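Local coordinates for tautomerase domain-containing protein (PDB 7M59) that belongs to the tautomerase superfamily of small beta-alpha-beta proteins and assembles as a hexamer, its precise function being unassigned, at residues I3-Q9 / V40-P46. Residues are numbered along the deposited sequence; the frame is centred on the assembly and turned at random.
Sequences IQCDIRQ and VLIRETP
Ile-3 to Arg-8 pairs in parallel with Val-40 to Thr-45, the strand axes 4.7 Å apart at closest and inclined by 29°, as the parallel strand pair of the beta-alpha-beta unit characteristic of the tautomerase fold. Backbone hydrogen bonds run from Leu-41 N to Ile-3 O at one end to Gln-9 N to Thr-45 O at the other. Ile-3, Cys-5, Val-40 and Ile-42 face helix 13-31; on this side Ile-7 CD1 rests on Ile-42 CG2 at 3.8 Å, and Cys-5 SG lies 4.0 Å from Val-40 CG1. On the face of Gln-4, Leu-41, Asp-6 and Arg-43, polar groups gather round the Arg-43 guanidinium, which a bend at chi3 (-66°) turns toward Gln-4 and Asp-6. It grips Asp-6 side-on: NE gives a nearly straight bond to OD1 (3.0 Å), and NH2 forms a salt bridge with OD2 (2.8 Å), both on syn sides but somewhat out of the carboxylate plane. NH1 also bridges to Asp-6 OD1 of a neighbouring subunit, extending the charge cluster across an interface. A water links Asp-6 OD1 with Thr-45 OG1, which also bonds His-50. End-on, Arg-43 NH1 and NH2 converge on Gln-4 OE1 at 3.0 and 2.9 Å, NH1 on a lone pair and NH2 above the carbonyl plane.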
loop_
_atom_site.group_PDB
_atom_site.type_symbol
_atom_site.label_atom_id
_atom_site.label_comp_id
_atom_site.label_asym_id
_atom_site.label_seq_id
_atom_site.Cartn_x
_atom_site.Cartn_y
_atom_site.Cartn_z
ATOM N N ILE A 3 -7.501 -6.372 -1.465
ATOM C CA ILE A 3 -8.215 -5.361 -0.685
ATOM C C ILE A 3 -7.451 -5.189 0.618
ATOM O O ILE A 3 -7.467 -6.088 1.465
ATOM C CB ILE A 3 -9.679 -5.745 -0.402
ATOM C CG1 ILE A 3 -10.364 -6.361 -1.641
ATOM C CG2 ILE A 3 -10.446 -4.524 0.140
ATOM C CD1 ILE A 3 -10.547 -5.382 -2.806
ATOM N N GLN A 4 -6.759 -4.062 0.770
ATOM C CA GLN A 4 -6.019 -3.770 1.991
ATOM C C GLN A 4 -6.877 -2.891 2.882
ATOM O O GLN A 4 -7.433 -1.892 2.419
ATOM C CB GLN A 4 -4.692 -3.071 1.701
ATOM C CG GLN A 4 -3.724 -3.928 0.907
ATOM C CD GLN A 4 -2.544 -3.119 0.428
ATOM O OE1 GLN A 4 -1.579 -2.899 1.173
ATOM N NE2 GLN A 4 -2.614 -2.654 -0.816
ATOM N N CYS A 5 -6.967 -3.257 4.153
ATOM C CA CYS A 5 -7.832 -2.574 5.114
ATOM C C CYS A 5 -6.964 -2.099 6.267
ATOM O O CYS A 5 -6.553 -2.906 7.104
ATOM C CB CYS A 5 -8.929 -3.508 5.621
ATOM S SG CYS A 5 -9.863 -4.312 4.324
ATOM N N ASP A 6 -6.662 -0.802 6.307
ATOM C CA ASP A 6 -5.922 -0.219 7.424
ATOM C C ASP A 6 -6.939 0.349 8.403
ATOM O O ASP A 6 -7.522 1.417 8.167
ATOM C CB ASP A 6 -4.952 0.853 6.946
ATOM C CG ASP A 6 -3.709 0.269 6.313
ATOM O OD1 ASP A 6 -2.774 -0.110 7.062
ATOM O OD2 ASP A 6 -3.674 0.212 5.073
ATOM N N ILE A 7 -7.144 -0.367 9.509
ATOM C CA ILE A 7 -8.181 -0.043 10.480
ATOM C C ILE A 7 -7.539 0.241 11.831
ATOM O O ILE A 7 -6.391 -0.119 12.095
ATOM C CB ILE A 7 -9.223 -1.175 10.592
ATOM C CG1 ILE A 7 -8.608 -2.405 11.272
ATOM C CG2 ILE A 7 -9.765 -1.528 9.211
ATOM C CD1 ILE A 7 -9.624 -3.555 11.482
ATOM N N ARG A 8 -8.297 0.898 12.702
ATOM C CA ARG A 8 -7.792 1.156 14.044
ATOM C C ARG A 8 -7.899 -0.104 14.900
ATOM O O ARG A 8 -8.848 -0.880 14.771
ATOM C CB ARG A 8 -8.546 2.321 14.686
ATOM C CG ARG A 8 -8.093 3.698 14.167
ATOM C CD ARG A 8 -9.075 4.802 14.572
ATOM N NE ARG A 8 -10.380 4.479 14.018
ATOM C CZ ARG A 8 -11.543 4.607 14.645
ATOM N NH1 ARG A 8 -11.605 5.095 15.882
ATOM N NH2 ARG A 8 -12.651 4.235 14.020
ATOM N N GLN A 9 -6.903 -0.298 15.766
ATOM C CA GLN A 9 -6.845 -1.447 16.660
ATOM C C GLN A 9 -8.023 -1.433 17.633
ATOM O O GLN A 9 -8.639 -0.397 17.884
ATOM C CB GLN A 9 -5.531 -1.430 17.448
ATOM C CG GLN A 9 -5.404 -0.184 18.317
ATOM C CD GLN A 9 -4.018 0.015 18.910
ATOM O OE1 GLN A 9 -3.059 -0.655 18.528
ATOM N NE2 GLN A 9 -3.909 0.947 19.852
ATOM N N VAL A 40 -8.040 -10.410 0.989
ATOM C CA VAL A 40 -8.258 -9.310 1.922
ATOM C C VAL A 40 -7.147 -9.338 2.959
ATOM O O VAL A 40 -6.832 -10.394 3.522
ATOM C CB VAL A 40 -9.637 -9.404 2.595
ATOM C CG1 VAL A 40 -9.819 -8.264 3.580
ATOM C CG2 VAL A 40 -10.735 -9.378 1.545
ATOM N N LEU A 41 -6.551 -8.182 3.213
ATOM C CA LEU A 41 -5.451 -8.061 4.156
ATOM C C LEU A 41 -5.802 -6.972 5.156
ATOM O O LEU A 41 -6.150 -5.859 4.756
ATOM C CB LEU A 41 -4.146 -7.728 3.423
ATOM C CG LEU A 41 -2.968 -7.427 4.341
ATOM C CD1 LEU A 41 -2.530 -8.717 5.038
ATOM C CD2 LEU A 41 -1.850 -6.851 3.510
ATOM N N ILE A 42 -5.725 -7.291 6.449
ATOM C CA ILE A 42 -6.092 -6.367 7.515
ATOM C C ILE A 42 -4.833 -5.954 8.264
ATOM O O ILE A 42 -4.028 -6.807 8.660
ATOM C CB ILE A 42 -7.101 -7.000 8.488
ATOM C CG1 ILE A 42 -8.380 -7.401 7.746
ATOM C CG2 ILE A 42 -7.398 -6.027 9.627
ATOM C CD1 ILE A 42 -9.282 -8.338 8.563
ATOM N N ARG A 43 -4.664 -4.650 8.465
ATOM C CA ARG A 43 -3.595 -4.120 9.302
ATOM C C ARG A 43 -4.205 -3.195 10.343
ATOM O O ARG A 43 -5.036 -2.348 10.004
ATOM C CB ARG A 43 -2.561 -3.344 8.471
ATOM C CG ARG A 43 -1.707 -4.219 7.560
ATOM C CD ARG A 43 -0.662 -3.371 6.807
ATOM N NE ARG A 43 -1.318 -2.445 5.882
ATOM C CZ ARG A 43 -1.368 -2.598 4.558
ATOM N NH1 ARG A 43 -0.771 -3.632 3.955
ATOM N NH2 ARG A 43 -2.015 -1.701 3.822
ATOM N N GLU A 44 -3.782 -3.344 11.599
ATOM C CA GLU A 44 -4.252 -2.498 12.691
ATOM C C GLU A 44 -3.196 -1.478 13.082
ATOM O O GLU A 44 -1.998 -1.781 13.099
ATOM C CB GLU A 44 -4.598 -3.332 13.926
ATOM C CG GLU A 44 -5.744 -4.278 13.732
ATOM C CD GLU A 44 -5.886 -5.231 14.907
ATOM O OE1 GLU A 44 -4.886 -5.885 15.279
ATOM O OE2 GLU A 44 -6.990 -5.296 15.469
ATOM N N THR A 45 -3.656 -0.286 13.439
ATOM C CA THR A 45 -2.815 0.803 13.905
ATOM C C THR A 45 -3.527 1.535 15.029
ATOM O O THR A 45 -4.757 1.473 15.143
ATOM C CB THR A 45 -2.472 1.792 12.776
ATOM O OG1 THR A 45 -3.603 1.956 11.909
ATOM C CG2 THR A 45 -1.269 1.297 11.986
ATOM N N PRO A 46 -2.784 2.243 15.875
ATOM C CA PRO A 46 -3.434 3.118 16.852
ATOM C C PRO A 46 -4.211 4.224 16.155
ATOM O O PRO A 46 -3.895 4.634 15.033
ATOM C CB PRO A 46 -2.262 3.690 17.659
ATOM C CG PRO A 46 -1.122 2.799 17.399
ATOM C CD PRO A 46 -1.317 2.243 16.022
HETATM O O HOH W 1 -3.310 0.010 9.714
HETATM O O HOH W 2 -9.135 -3.641 15.219
HETATM O O HOH W 3 -1.774 -1.230 16.494
#